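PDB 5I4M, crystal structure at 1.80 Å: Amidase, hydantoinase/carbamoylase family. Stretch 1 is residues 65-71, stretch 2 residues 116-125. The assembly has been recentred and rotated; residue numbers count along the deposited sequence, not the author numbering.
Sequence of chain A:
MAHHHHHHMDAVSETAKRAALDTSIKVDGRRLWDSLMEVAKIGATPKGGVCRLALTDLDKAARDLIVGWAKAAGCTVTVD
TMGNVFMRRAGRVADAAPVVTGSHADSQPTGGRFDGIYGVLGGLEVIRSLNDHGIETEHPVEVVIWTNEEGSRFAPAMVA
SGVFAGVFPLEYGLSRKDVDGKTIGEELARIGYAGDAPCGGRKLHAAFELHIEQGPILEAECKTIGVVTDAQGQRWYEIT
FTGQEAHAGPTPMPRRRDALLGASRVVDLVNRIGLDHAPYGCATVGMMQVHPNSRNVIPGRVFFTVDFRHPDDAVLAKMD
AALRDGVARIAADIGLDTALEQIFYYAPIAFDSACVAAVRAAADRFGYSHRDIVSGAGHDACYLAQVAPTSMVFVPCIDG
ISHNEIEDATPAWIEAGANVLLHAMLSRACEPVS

Stretch 1 65-71: LIVGWAK
Stretch 2 (116-125) GIYGVLGGLE

Two helices of one chain pack side by side, running nearly parallel: their N-to-C directions differ by 14°, and their axes come no closer than 11.0 Å. Residues 65-71 lie within a longer helix that extends past both ends of the stretch, with phi between -55 and -69° and psi between -39 and -46°. Its backbone hydrogen bonds link Trp69 N to Leu65 O (3.0 Å), Ala70 N to Ile66 O (2.8 Å) and Lys71 N to Val67 O (2.9 Å). The second helix begins at Ile117 and continues beyond Glu125. Gly116 precedes it at the N-cap position with phi/psi 77/-56, a positive phi that favours glycine; its O accepts weak hydrogen bonds from Gly119 N (3.1 Å) and Val120 N (3.3 Å). Regular i to i+4 bonding follows, from Leu121 N to Ile117 O (2.9 Å) through Glu125 N to Leu121 O (2.9 Å), and is shortest between Gly122 N and Tyr118 O (2.6 Å). The register sets Ile66 CA 8.1 Å from Leu121 CA and Ala70 CA 6.7 Å from Leu124 CA, so the backbones are nearer at the second pair.

No hydrogen bond crosses between the stretches; the contact is apolar and buries 264 Å² in all. Ile66 points its CA-to-CB bond toward the second helix and, with chi1 m (-63°) and chi2 t (164°), meets three residues: its CD1 lies 3.8 Å from Ile117 CD1, its CG2 4.1 Å from Val120 CG1, and its CG1 4.2 Å from Leu121 CD2. A branched aliphatic side chain suits this buried place because it offers methyl and methylene surface to several neighbours at once. Ile117 starts sideways, but chi1 t (-177°) and chi2 p (64°) bring its end nearer to Ile66. Val120 points toward the first helix with chi1 t (174°). Leu121 also starts sideways and, with chi1 m (-66°) and chi2 t (-178°), reaches across with CD2.

One turn after Ile66, Trp69 points toward the second helix with chi1 m (-71°) and chi2 -17°. Leu121 CD2 sits at the edge of its ring, near the ring plane, 4.0 Å from Trp69 CZ3; the same methyl thus touches both Ile66 and Trp69. Leu124 points toward the first helix with chi1 t (174°) and chi2 p (62°), placing its CD2 3.7 Å from Trp69 CE3 and its CD1 4.1 Å from Ala70 CA. Its two methyls therefore approach different residues. The small side chain of Ala70 points sideways and leaves its CA accessible to Leu124 at the closer register pair.

The remaining residues lie outside the contact. Lys71, extended with chi1 m and chi2 to chi4 t, is exposed. Tyr118 and Glu125 are buried but out of reach of the first stretch, their polar ends hydrogen-bonded elsewhere in the structure. Gly122 suits a tight backbone, since an ideal CB there would lie 3.0 Å from Tyr118 O and clash.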

# COMPACT_ATOMS: atom_id res chain seq x y z
N LEU A 65 16.05 15.26 24.65
CA LEU A 65 16.61 16.60 24.53
C LEU A 65 15.81 17.59 25.36
O LEU A 65 16.37 18.38 26.13
CB LEU A 65 16.64 17.02 23.06
CG LEU A 65 17.14 18.44 22.75
CD1 LEU A 65 18.61 18.61 23.12
CD2 LEU A 65 16.93 18.76 21.28
N ILE A 66 14.49 17.52 25.24
CA ILE A 66 13.61 18.46 25.94
C ILE A 66 13.64 18.20 27.44
O ILE A 66 13.69 19.14 28.24
CB ILE A 66 12.20 18.36 25.34
CG1 ILE A 66 12.25 18.79 23.87
CG2 ILE A 66 11.21 19.22 26.13
CD1 ILE A 66 11.04 18.39 23.05
N VAL A 67 13.63 16.93 27.85
CA VAL A 67 13.79 16.61 29.27
C VAL A 67 15.07 17.22 29.83
O VAL A 67 15.07 17.80 30.93
CB VAL A 67 13.75 15.08 29.49
CG1 VAL A 67 14.31 14.71 30.85
CG2 VAL A 67 12.31 14.58 29.34
N GLY A 68 16.17 17.13 29.08
CA GLY A 68 17.41 17.75 29.54
C GLY A 68 17.28 19.25 29.70
O GLY A 68 17.77 19.83 30.69
N TRP A 69 16.64 19.92 28.74
CA TRP A 69 16.42 21.36 28.85
C TRP A 69 15.55 21.69 30.05
O TRP A 69 15.81 22.66 30.77
CB TRP A 69 15.75 21.89 27.58
CG TRP A 69 16.63 21.91 26.36
CD1 TRP A 69 17.99 21.81 26.32
CD2 TRP A 69 16.19 22.00 25.00
NE1 TRP A 69 18.43 21.86 25.02
CE2 TRP A 69 17.34 21.98 24.19
CE3 TRP A 69 14.94 22.11 24.39
CZ2 TRP A 69 17.28 22.07 22.80
CZ3 TRP A 69 14.87 22.20 23.01
CH2 TRP A 69 16.04 22.18 22.23
N ALA A 70 14.49 20.91 30.27
CA ALA A 70 13.60 21.20 31.39
C ALA A 70 14.34 21.06 32.71
O ALA A 70 14.16 21.88 33.62
CB ALA A 70 12.39 20.28 31.36
N LYS A 71 15.16 20.02 32.85
CA LYS A 71 15.91 19.86 34.09
C LYS A 71 16.86 21.03 34.30
O LYS A 71 17.02 21.52 35.42
CB LYS A 71 16.68 18.54 34.09
CG LYS A 71 15.81 17.32 34.36
CD LYS A 71 16.60 16.03 34.28
CE LYS A 71 15.70 14.82 34.50
NZ LYS A 71 16.43 13.56 34.20
N GLY A 116 2.18 20.21 17.22
CA GLY A 116 2.56 19.59 18.48
C GLY A 116 3.79 20.15 19.16
O GLY A 116 3.74 20.55 20.33
N ILE A 117 4.93 20.17 18.46
CA ILE A 117 6.16 20.55 19.14
C ILE A 117 6.12 22.00 19.60
O ILE A 117 6.72 22.36 20.62
CB ILE A 117 7.38 20.25 18.23
CG1 ILE A 117 8.70 20.56 18.96
CG2 ILE A 117 7.29 21.04 16.93
CD1 ILE A 117 8.96 19.67 20.18
N TYR A 118 5.40 22.87 18.88
CA TYR A 118 5.26 24.26 19.32
C TYR A 118 4.66 24.33 20.72
O TYR A 118 5.13 25.09 21.57
CB TYR A 118 4.41 25.02 18.30
CG TYR A 118 4.01 26.44 18.67
CD1 TYR A 118 4.90 27.32 19.28
CD2 TYR A 118 2.74 26.91 18.35
CE1 TYR A 118 4.52 28.62 19.58
CE2 TYR A 118 2.35 28.21 18.65
CZ TYR A 118 3.25 29.06 19.26
OH TYR A 118 2.85 30.34 19.55
N GLY A 119 3.62 23.54 20.99
CA GLY A 119 3.00 23.59 22.31
C GLY A 119 3.92 23.09 23.41
O GLY A 119 3.89 23.61 24.53
N VAL A 120 4.74 22.09 23.11
CA VAL A 120 5.71 21.61 24.09
C VAL A 120 6.76 22.68 24.34
O VAL A 120 7.04 23.05 25.49
CB VAL A 120 6.36 20.29 23.62
CG1 VAL A 120 7.48 19.89 24.58
CG2 VAL A 120 5.30 19.18 23.53
N LEU A 121 7.37 23.20 23.27
CA LEU A 121 8.44 24.17 23.43
C LEU A 121 7.92 25.52 23.91
O LEU A 121 8.64 26.25 24.59
CB LEU A 121 9.21 24.31 22.12
CG LEU A 121 9.97 23.03 21.74
CD1 LEU A 121 10.75 23.23 20.44
CD2 LEU A 121 10.91 22.61 22.86
N GLY A 122 6.68 25.87 23.55
CA GLY A 122 6.05 27.03 24.15
C GLY A 122 5.92 26.89 25.65
O GLY A 122 6.16 27.84 26.40
N GLY A 123 5.57 25.69 26.12
CA GLY A 123 5.53 25.45 27.55
C GLY A 123 6.89 25.61 28.20
O GLY A 123 7.03 26.26 29.24
N LEU A 124 7.92 25.02 27.58
CA LEU A 124 9.28 25.18 28.10
C LEU A 124 9.67 26.65 28.17
O LEU A 124 10.31 27.09 29.14
CB LEU A 124 10.27 24.41 27.23
CG LEU A 124 11.73 24.64 27.62
CD1 LEU A 124 11.99 24.15 29.04
CD2 LEU A 124 12.68 23.95 26.65
N GLU A 125 9.28 27.43 27.17
CA GLU A 125 9.59 28.86 27.17
C GLU A 125 8.85 29.59 28.29
O GLU A 125 9.38 30.55 28.86
CB GLU A 125 9.26 29.47 25.80
CG GLU A 125 9.39 31.01 25.72
CD GLU A 125 10.78 31.53 26.08
OE1 GLU A 125 10.87 32.64 26.66
OE2 GLU A 125 11.79 30.85 25.78